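Local coordinates for protein botulinum neurotoxin type G (Clostridium botulinum, PDB 3MPP) that binds the nerve-cell surface through this receptor-binding domain and carries the toxin's protease light chain into the host cytosol, at residues E212-E215 / R216-Q220; N314-D317 / E318-V322. The protein carries 4 engineered substitutions. All coordinates share one frame; numbering follows the deposited sequence. Where two conformers were deposited one is given.

In the fold
Both contacts are local and lie at the surface. Their centres are 42 Å apart, on opposite sides of the chain's centre, and they share no secondary-structure element. Contact 1 lies on helix 210-220, which follows the N-terminal receptor-binding subdomain and leads toward the C-terminal one. Contact 2 is the loop between strands 307-312 and 320-325 in the C-terminal subdomain. Contact 1 rests on helical backbone bonds and a salt bridge whose hydrogen bond is weak, and four of its residues are engineered. Contact 2 has a serine side chain and a water in place of regular backbone bonds, and an isoleucine packed on a tyrosine ring.

Contact 1 of 2, residues E212-E215 / R216-Q220; sequences EVEE and RYKIQ. Engineered in segment 212-215: Glu214 (natural residue Ser), Glu215 (natural residue Ser). Engineered in segment 216-220: Arg216 (natural residue Leu), Lys218 (natural residue Trp).
Backbone bonds one helical turn apart join Glu212-Glu215 to Arg216-Gln220. Arg216 N donates to Glu212 O at 3.1 Å. The same step repeats from Tyr217 to Val213, from Lys218 to Glu214 and from Ile219 to Glu215. The last is nearly straight, with Ile219 N 3.0 Å from Glu215 O and an N-H...O angle of 168°.

Glu214, Glu215, Arg216 and Lys218 are engineered, and they carry most of the side-chain contact. Glu215 and Lys218 lie side by side and point the same way. The lysine chain bends at chi3 (-83°), which brings Lys218 CE against the carboxylate, 3.0 Å from Glu215 OE1. NZ lies beyond CE. Lys218 NZ is 3.4 Å from Glu215 OE1 in a salt bridge. Its hydrogen bond to Glu215 OE2, at 3.5 Å, is weak. Glu214 OE2 is 4.3 Å from Lys218 NZ, too far for a salt bridge. Arg216 runs alongside Glu212, and its NH2 is 4.2 Å from Glu212 CG, at the edge of the guanidinium. Arg216 NE is buried without a polar partner.

Contact with the ring is slight. Glu214 OE1 approaches the Tyr217 ring obliquely, the carboxylate and ring planes 53° apart. Val213 and Tyr217 face the body of the protein, on Thr147 and Ser145 of strand 144-150. Tyr217 also touches Thr359 of the C-terminal subdomain.

Spacings of three and four residues are characteristic of an alpha helix. This one, helix 210-220, packs on the N-terminal subdomain where the chain passes toward the C-terminal beta trefoil.

Contact 2 of 2, residues N314-D317 / E318-V322; sequences NISD and ESYRV
A water joins Ile315 to Glu318 across the loop. Ile315 N gives its proton to the water oxygen at 2.9 Å. Glu318 O is hydrogen-bonded to the same water at 3.0 Å. The water thus links two backbone groups that do not bond to each other directly.

A second bond closes the loop's tip. Glu318 N donates to Ser316 OG at 3.2 Å, with a bent N-H...O angle of 144°. Ser316 OG sits between its own backbone N and carbonyl carbon (chi1 78°), which puts it within range of the amide two residues on. This is an ST turn. The aliphatic part of Glu318 lies beside the same hydroxyl, its CG 3.6 Å from Ser316 OG.

The apolar half is Ile315 on Tyr320. The two side chains cross at about a right angle. Ile315 CG2 stands over one face of the ring, 3.7 Å from the centroid and 12° off the ring normal, a CH-pi contact. Ile315 CD1 adds to it near the root of the ring, 3.7 Å from Tyr320 CD1. Glu318 O lies in the ring plane at its edge, so one carbonyl meets both the water and the tyrosine. Ser316 OG approaches the ring obliquely, 3.5 Å from Tyr320 CE2.

The loop connects two antiparallel strands of the C-terminal beta trefoil, 307-312 and 320-325, as a beta hairpin. Tyr320 is backbone-bonded to Ile312 where the strands meet. Glu318 and Tyr320 touch Pro339 of strand 332-339, which pairs with strand 320-325. Asn314 holds the start of the loop to Gly282 and Arg284, next to strand 285-289.

Contact 1 of 2, residues E212-E215 / R216-Q220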
loop_
_atom_site.group_PDB
_atom_site.type_symbol
_atom_site.label_atom_id
_atom_site.label_comp_id
_atom_site.label_asym_id
_atom_site.label_seq_id
_atom_site.Cartn_x
_atom_site.Cartn_y
_atom_site.Cartn_z
ATOM N N GLU A 212 -12.635 -11.714 -13.925
ATOM C CA GLU A 212 -13.445 -10.681 -13.292
ATOM C C GLU A 212 -12.719 -10.071 -12.086
ATOM O O GLU A 212 -12.834 -8.875 -11.809
ATOM C CB GLU A 212 -14.773 -11.290 -12.841
ATOM C CG GLU A 212 -16.014 -10.512 -13.250
ATOM C CD GLU A 212 -17.237 -11.408 -13.394
ATOM O OE1 GLU A 212 -17.249 -12.513 -12.803
ATOM O OE2 GLU A 212 -18.184 -11.008 -14.107
ATOM N N VAL A 213 -11.976 -10.902 -11.365
ATOM C CA VAL A 213 -11.289 -10.444 -10.168
ATOM C C VAL A 213 -10.135 -9.510 -10.530
ATOM O O VAL A 213 -9.985 -8.438 -9.935
ATOM C CB VAL A 213 -10.783 -11.621 -9.316
ATOM C CG1 VAL A 213 -9.918 -11.112 -8.163
ATOM C CG2 VAL A 213 -11.966 -12.441 -8.788
ATOM N N GLU A 214 -9.336 -9.914 -11.514
ATOM C CA GLU A 214 -8.209 -9.110 -11.970
ATOM C C GLU A 214 -8.660 -7.744 -12.474
ATOM O O GLU A 214 -8.017 -6.724 -12.210
ATOM C CB GLU A 214 -7.442 -9.839 -13.075
ATOM C CG GLU A 214 -6.479 -8.943 -13.851
ATOM C CD GLU A 214 -5.424 -8.325 -12.960
ATOM O OE1 GLU A 214 -5.175 -8.877 -11.867
ATOM O OE2 GLU A 214 -4.845 -7.292 -13.349
ATOM N N GLU A 215 -9.766 -7.725 -13.208
ATOM C CA GLU A 215 -10.247 -6.474 -13.773
ATOM C C GLU A 215 -10.745 -5.537 -12.681
ATOM O O GLU A 215 -10.453 -4.345 -12.700
ATOM C CB GLU A 215 -11.326 -6.728 -14.830
ATOM C CG GLU A 215 -10.838 -7.581 -16.002
ATOM C CD GLU A 215 -9.514 -7.092 -16.578
ATOM O OE1 GLU A 215 -9.350 -5.864 -16.755
ATOM O OE2 GLU A 215 -8.637 -7.939 -16.857
ATOM N N ARG A 216 -11.483 -6.077 -11.718
ATOM C CA ARG A 216 -11.974 -5.263 -10.610
ATOM C C ARG A 216 -10.810 -4.697 -9.801
ATOM O O ARG A 216 -10.912 -3.625 -9.207
ATOM C CB ARG A 216 -12.907 -6.076 -9.715
ATOM C CG ARG A 216 -13.891 -5.232 -8.929
ATOM C CD ARG A 216 -15.099 -6.053 -8.514
ATOM N NE ARG A 216 -15.705 -6.743 -9.654
ATOM C CZ ARG A 216 -16.573 -6.186 -10.496
ATOM N NH1 ARG A 216 -16.941 -4.921 -10.337
ATOM N NH2 ARG A 216 -17.070 -6.892 -11.502
ATOM N N TYR A 217 -9.702 -5.425 -9.791
ATOM C CA TYR A 217 -8.499 -4.973 -9.108
ATOM C C TYR A 217 -7.909 -3.761 -9.822
ATOM O O TYR A 217 -7.623 -2.736 -9.198
ATOM C CB TYR A 217 -7.474 -6.103 -9.049
ATOM C CG TYR A 217 -6.127 -5.687 -8.499
ATOM C CD1 TYR A 217 -5.970 -5.382 -7.157
ATOM C CD2 TYR A 217 -5.014 -5.611 -9.322
ATOM C CE1 TYR A 217 -4.733 -5.005 -6.651
ATOM C CE2 TYR A 217 -3.778 -5.240 -8.823
ATOM C CZ TYR A 217 -3.647 -4.945 -7.487
ATOM O OH TYR A 217 -2.418 -4.574 -6.989
ATOM N N LYS A 218 -7.731 -3.879 -11.135
ATOM C CA LYS A 218 -7.154 -2.790 -11.913
ATOM C C LYS A 218 -8.012 -1.538 -11.788
ATOM O O LYS A 218 -7.493 -0.430 -11.645
ATOM C CB LYS A 218 -6.966 -3.197 -13.377
ATOM C CG LYS A 218 -6.001 -4.357 -13.555
ATOM C CD LYS A 218 -5.543 -4.526 -14.998
ATOM C CE LYS A 218 -6.546 -5.321 -15.813
ATOM N NZ LYS A 218 -6.001 -5.720 -17.141
ATOM N N ILE A 219 -9.325 -1.722 -11.824
ATOM C CA ILE A 219 -10.259 -0.619 -11.635
ATOM C C ILE A 219 -10.132 0.008 -10.245
ATOM O O ILE A 219 -10.059 1.230 -10.115
ATOM C CB ILE A 219 -11.723 -1.058 -11.869
ATOM C CG1 ILE A 219 -12.100 -0.935 -13.352
ATOM C CG2 ILE A 219 -12.676 -0.214 -11.038
ATOM C CD1 ILE A 219 -11.405 -1.923 -14.272
ATOM N N GLN A 220 -10.105 -0.823 -9.207
ATOM C CA GLN A 220 -10.047 -0.302 -7.843
ATOM C C GLN A 220 -8.687 0.297 -7.483
ATOM O O GLN A 220 -8.525 0.871 -6.403
ATOM C CB GLN A 220 -10.472 -1.366 -6.823
ATOM C CG GLN A 220 -11.972 -1.677 -6.858
ATOM C CD GLN A 220 -12.392 -2.721 -5.836
ATOM O OE1 GLN A 220 -11.560 -3.449 -5.290
ATOM N NE2 GLN A 220 -13.694 -2.804 -5.578
#

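Contact 2 of 2, residues N314-D317 / E318-V322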
loop_
_atom_site.group_PDB
_atom_site.type_symbol
_atom_site.label_atom_id
_atom_site.label_comp_id
_atom_site.label_asym_id
_atom_site.label_seq_id
_atom_site.Cartn_x
_atom_site.Cartn_y
_atom_site.Cartn_z
ATOM N N ASN A 314 16.465 17.403 5.920
ATOM C CA ASN A 314 17.272 16.834 7.000
ATOM C C ASN A 314 18.784 16.822 6.737
ATOM O O ASN A 314 19.515 16.032 7.318
ATOM C CB ASN A 314 16.766 15.437 7.402
ATOM C CG ASN A 314 17.069 14.375 6.359
ATOM O OD1 ASN A 314 17.228 14.672 5.180
ATOM N ND2 ASN A 314 17.138 13.122 6.797
ATOM N N ILE A 315 19.250 17.694 5.859
ATOM C CA ILE A 315 20.690 17.823 5.625
ATOM C C ILE A 315 21.319 18.855 6.551
ATOM O O ILE A 315 22.456 18.696 7.008
ATOM C CB ILE A 315 20.998 18.210 4.178
ATOM C CG1 ILE A 315 20.823 16.994 3.262
ATOM C CG2 ILE A 315 22.428 18.745 4.063
ATOM C CD1 ILE A 315 20.793 17.349 1.787
ATOM N N SER A 316 20.578 19.922 6.819
ATOM C CA SER A 316 21.040 20.942 7.752
ATOM C C SER A 316 19.875 21.839 8.099
ATOM O O SER A 316 18.735 21.528 7.755
ATOM C CB SER A 316 22.171 21.766 7.152
ATOM O OG SER A 316 21.677 22.730 6.239
ATOM N N ASP A 317 20.176 22.948 8.770
ATOM C CA ASP A 317 19.177 23.943 9.146
ATOM C C ASP A 317 18.512 24.583 7.931
ATOM O O ASP A 317 17.339 24.954 7.983
ATOM C CB ASP A 317 19.806 25.041 10.016
ATOM C CG ASP A 317 20.297 24.522 11.356
ATOM O OD1 ASP A 317 19.982 23.361 11.703
ATOM O OD2 ASP A 317 20.995 25.283 12.067
ATOM N N GLU A 318 19.254 24.741 6.840
ATOM C CA GLU A 318 18.652 25.339 5.656
ATOM C C GLU A 318 18.085 24.271 4.728
ATOM O O GLU A 318 18.487 23.105 4.763
ATOM C CB GLU A 318 19.626 26.269 4.912
ATOM C CG GLU A 318 20.795 25.569 4.265
ATOM C CD GLU A 318 21.674 26.500 3.441
ATOM O OE1 GLU A 318 21.236 27.613 3.082
ATOM O OE2 GLU A 318 22.816 26.103 3.140
ATOM N N SER A 319 17.128 24.685 3.917
ATOM C CA SER A 319 16.490 23.806 2.967
ATOM C C SER A 319 17.467 23.500 1.846
ATOM O O SER A 319 18.190 24.390 1.373
ATOM C CB SER A 319 15.238 24.474 2.398
ATOM O OG SER A 319 14.632 23.654 1.418
ATOM N N TYR A 320 17.496 22.235 1.442
ATOM C CA TYR A 320 18.227 21.830 0.253
ATOM C C TYR A 320 17.193 21.395 -0.762
ATOM O O TYR A 320 16.016 21.278 -0.445
ATOM C CB TYR A 320 19.168 20.665 0.547
ATOM C CG TYR A 320 20.516 21.077 1.094
ATOM C CD1 TYR A 320 21.694 20.696 0.460
ATOM C CD2 TYR A 320 20.608 21.845 2.245
ATOM C CE1 TYR A 320 22.938 21.067 0.969
ATOM C CE2 TYR A 320 21.838 22.224 2.755
ATOM C CZ TYR A 320 22.999 21.833 2.111
ATOM O OH TYR A 320 24.220 22.210 2.623
ATOM N N ARG A 321 17.635 21.142 -1.983
ATOM C CA ARG A 321 16.722 20.767 -3.042
ATOM C C ARG A 321 17.504 19.958 -4.036
ATOM O O ARG A 321 18.731 20.083 -4.115
ATOM C CB ARG A 321 16.156 22.020 -3.717
ATOM C CG ARG A 321 15.326 21.734 -4.969
ATOM C CD ARG A 321 14.590 22.983 -5.426
ATOM N NE ARG A 321 13.592 23.375 -4.441
ATOM C CZ ARG A 321 12.871 24.489 -4.513
ATOM N NH1 ARG A 321 13.043 25.334 -5.530
ATOM N NH2 ARG A 321 11.979 24.752 -3.569
ATOM N N VAL A 322 16.798 19.119 -4.788
ATOM C CA VAL A 322 17.426 18.301 -5.806
ATOM C C VAL A 322 17.578 19.104 -7.092
ATOM O O VAL A 322 16.607 19.678 -7.577
ATOM C CB VAL A 322 16.599 17.027 -6.089
ATOM C CG1 VAL A 322 17.249 16.215 -7.192
ATOM C CG2 VAL A 322 16.437 16.170 -4.795
HETATM O O HOH W 1 18.167 20.147 4.668
#